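Local coordinates for tubulin-like protein CetZ (Methanosaeta thermophila, PDB 3ZID), which binds GTP, probably hydrolyses it, and is probably involved in control of cell shape as a tubulin-like cytoskeletal protein, at residues Leu5-Gly10 and Asp104-Met109. Numbering follows the deposited sequence.
With GDP (guanosine-5'-diphosphate), chain C.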
loop_
_atom_site.group_PDB
_atom_site.type_symbol
_atom_site.label_atom_id
_atom_site.label_comp_id
_atom_site.label_asym_id
_atom_site.label_seq_id
_atom_site.Cartn_x
_atom_site.Cartn_y
_atom_site.Cartn_z
ATOM N N LEU A 5 4.981 -14.304 -4.054
ATOM C CA LEU A 5 5.170 -13.499 -5.247
ATOM C C LEU A 5 4.989 -12.045 -4.864
ATOM O O LEU A 5 4.002 -11.686 -4.211
ATOM C CB LEU A 5 4.153 -13.901 -6.326
ATOM C CG LEU A 5 4.166 -13.069 -7.615
ATOM C CD1 LEU A 5 5.506 -13.193 -8.327
ATOM C CD2 LEU A 5 3.031 -13.490 -8.553
ATOM N N MET A 6 5.939 -11.197 -5.241
ATOM C CA MET A 6 5.767 -9.754 -5.046
ATOM C C MET A 6 5.795 -9.032 -6.381
ATOM O O MET A 6 6.733 -9.214 -7.160
ATOM C CB MET A 6 6.813 -9.200 -4.103
ATOM C CG MET A 6 6.802 -9.950 -2.771
ATOM S SD MET A 6 7.941 -9.276 -1.570
ATOM C CE MET A 6 7.043 -7.844 -0.997
ATOM N N LEU A 7 4.740 -8.263 -6.646
ATOM C CA LEU A 7 4.549 -7.549 -7.915
ATOM C C LEU A 7 4.536 -6.056 -7.654
ATOM O O LEU A 7 3.629 -5.557 -6.983
ATOM C CB LEU A 7 3.200 -7.930 -8.514
ATOM C CG LEU A 7 3.017 -9.416 -8.772
ATOM C CD1 LEU A 7 1.615 -9.713 -9.287
ATOM C CD2 LEU A 7 4.065 -9.873 -9.766
ATOM N N GLY A 8 5.526 -5.339 -8.173
ATOM C CA GLY A 8 5.584 -3.902 -7.986
ATOM C C GLY A 8 5.115 -3.234 -9.273
ATOM O O GLY A 8 5.801 -3.295 -10.278
ATOM N N VAL A 9 3.948 -2.598 -9.235
ATOM C CA VAL A 9 3.278 -2.125 -10.457
ATOM C C VAL A 9 3.269 -0.605 -10.528
ATOM O O VAL A 9 2.843 0.073 -9.589
ATOM C CB VAL A 9 1.839 -2.653 -10.495
ATOM C CG1 VAL A 9 1.150 -2.326 -11.815
ATOM C CG2 VAL A 9 1.847 -4.161 -10.227
ATOM N N GLY A 10 3.763 -0.061 -11.633
ATOM C CA GLY A 10 3.869 1.387 -11.754
ATOM C C GLY A 10 5.138 1.872 -11.081
ATOM O O GLY A 10 5.850 1.086 -10.451
ATOM N N ASP A 104 1.681 -19.191 -2.702
ATOM C CA ASP A 104 0.731 -19.223 -1.611
ATOM C C ASP A 104 0.335 -17.800 -1.196
ATOM O O ASP A 104 -0.729 -17.576 -0.636
ATOM C CB ASP A 104 1.357 -19.949 -0.427
ATOM C CG ASP A 104 2.016 -21.264 -0.829
ATOM O OD1 ASP A 104 1.338 -22.115 -1.452
ATOM O OD2 ASP A 104 3.217 -21.438 -0.524
ATOM N N LEU A 105 1.208 -16.847 -1.462
ATOM C CA LEU A 105 1.035 -15.499 -0.948
ATOM C C LEU A 105 1.503 -14.505 -2.001
ATOM O O LEU A 105 2.625 -14.588 -2.494
ATOM C CB LEU A 105 1.856 -15.341 0.347
ATOM C CG LEU A 105 1.903 -13.971 1.018
ATOM C CD1 LEU A 105 0.516 -13.514 1.433
ATOM C CD2 LEU A 105 2.824 -14.037 2.241
ATOM N N ILE A 106 0.652 -13.549 -2.332
ATOM C CA ILE A 106 0.981 -12.590 -3.379
ATOM C C ILE A 106 0.788 -11.176 -2.877
ATOM O O ILE A 106 -0.283 -10.823 -2.377
ATOM C CB ILE A 106 0.124 -12.835 -4.677
ATOM C CG1 ILE A 106 0.236 -14.301 -5.144
ATOM C CG2 ILE A 106 0.539 -11.884 -5.795
ATOM C CD1 ILE A 106 -0.619 -14.656 -6.403
ATOM N N PHE A 107 1.837 -10.377 -2.985
ATOM C CA PHE A 107 1.739 -8.952 -2.704
ATOM C C PHE A 107 1.694 -8.173 -3.990
ATOM O O PHE A 107 2.543 -8.362 -4.856
ATOM C CB PHE A 107 2.905 -8.482 -1.837
ATOM C CG PHE A 107 2.884 -9.062 -0.441
ATOM C CD1 PHE A 107 1.977 -8.598 0.506
ATOM C CD2 PHE A 107 3.752 -10.089 -0.083
ATOM C CE1 PHE A 107 1.946 -9.123 1.816
ATOM C CE2 PHE A 107 3.748 -10.616 1.220
ATOM C CZ PHE A 107 2.832 -10.150 2.165
ATOM N N VAL A 108 0.680 -7.318 -4.116
ATOM C CA VAL A 108 0.561 -6.406 -5.259
ATOM C C VAL A 108 0.745 -4.977 -4.775
ATOM O O VAL A 108 -0.100 -4.423 -4.075
ATOM C CB VAL A 108 -0.781 -6.555 -5.990
ATOM C CG1 VAL A 108 -0.830 -5.630 -7.197
ATOM C CG2 VAL A 108 -0.965 -8.005 -6.446
ATOM N N MET A 109 1.879 -4.406 -5.139
ATOM C CA MET A 109 2.297 -3.126 -4.620
ATOM C C MET A 109 2.187 -2.051 -5.670
ATOM O O MET A 109 2.735 -2.176 -6.760
ATOM C CB MET A 109 3.721 -3.244 -4.121
ATOM C CG MET A 109 3.908 -4.485 -3.268
ATOM S SD MET A 109 5.618 -4.628 -2.764
ATOM C CE MET A 109 6.411 -4.697 -4.351
HETATM P PB GDP C . 2.213 5.247 -12.261
HETATM O O1B GDP C . 1.493 4.092 -11.587
HETATM O O2B GDP C . 3.612 4.822 -12.661
HETATM O O3B GDP C . 1.412 5.659 -13.484
HETATM O O3A GDP C . 2.244 6.511 -11.273
HETATM P PA GDP C . 3.021 6.507 -9.869
HETATM O O1A GDP C . 4.234 7.368 -9.932
HETATM O O2A GDP C . 3.325 5.120 -9.348
HETATM O "O5'" GDP C . 1.884 7.138 -8.952
HETATM C "C5'" GDP C . 2.064 8.446 -8.434
HETATM C "C4'" GDP C . 1.736 8.403 -6.949
HETATM O "O4'" GDP C . 2.700 7.566 -6.309
HETATM C "C3'" GDP C . 1.891 9.784 -6.372
HETATM O "O3'" GDP C . 1.035 9.845 -5.233
HETATM C "C2'" GDP C . 3.335 9.797 -5.951
HETATM O "O2'" GDP C . 3.511 10.709 -4.873
HETATM C "C1'" GDP C . 3.539 8.373 -5.476
HETATM N N9 GDP C . 4.889 7.840 -5.661
HETATM C C8 GDP C . 5.612 7.814 -6.798
HETATM N N7 GDP C . 6.792 7.180 -6.593
HETATM C C5 GDP C . 6.814 6.796 -5.300
HETATM C C6 GDP C . 7.742 6.069 -4.430
HETATM O O6 GDP C . 8.836 5.686 -4.864
HETATM N N1 GDP C . 7.381 5.860 -3.165
HETATM C C2 GDP C . 6.211 6.284 -2.667
HETATM N N2 GDP C . 5.941 6.032 -1.369
HETATM N N3 GDP C . 5.291 6.959 -3.397
HETATM C C4 GDP C . 5.548 7.221 -4.698
#
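Strands 5-9 and 105-109 run parallel, their axes 4.7 Å apart and 10° from aligned, joined by five backbone hydrogen bonds from Leu5 N to Leu105 O through to Val9 N to Met109 O. The last is the straightest, 179° at the hydrogen over 2.8 Å from Val9 N to Met109 O. On one face, Met6 lies alongside Phe107, its CG 4.1 Å from Phe107 CD2 at the ring edge. Met6 bends at its thioether, bringing CE within 3.9 Å of Met109 SD, where the two methionines cross obliquely. Met109 is likewise bent at chi3 (-59°), and its CE lies 3.8 Å from Gly8 CA, over a residue without a side chain. An alanine in place of Met109 would remove everything beyond CB, including the sulfur and the terminal methyl, and would probably loosen the packing over Gly8 and Met6. Helices 10-30 and 186-210 cover this face. On the other, Leu5 CD2 meets Ile106 CG2 at 4.0 Å, Leu7 CD1 lies 4.2 Å from Val108 CG2, and helix 117-131 packs over Leu7, Val9 and Val108. These are the two central strands of the Rossmann-like GTPase sheet; strand 3-9 ends at Val9, and Gly10 follows, its CA 3.6 Å from GDP O2B. Apolar contacts on both faces and a regular backbone ladder are consistent with a firmly held strand end from which Gly10 meets the diphosphate.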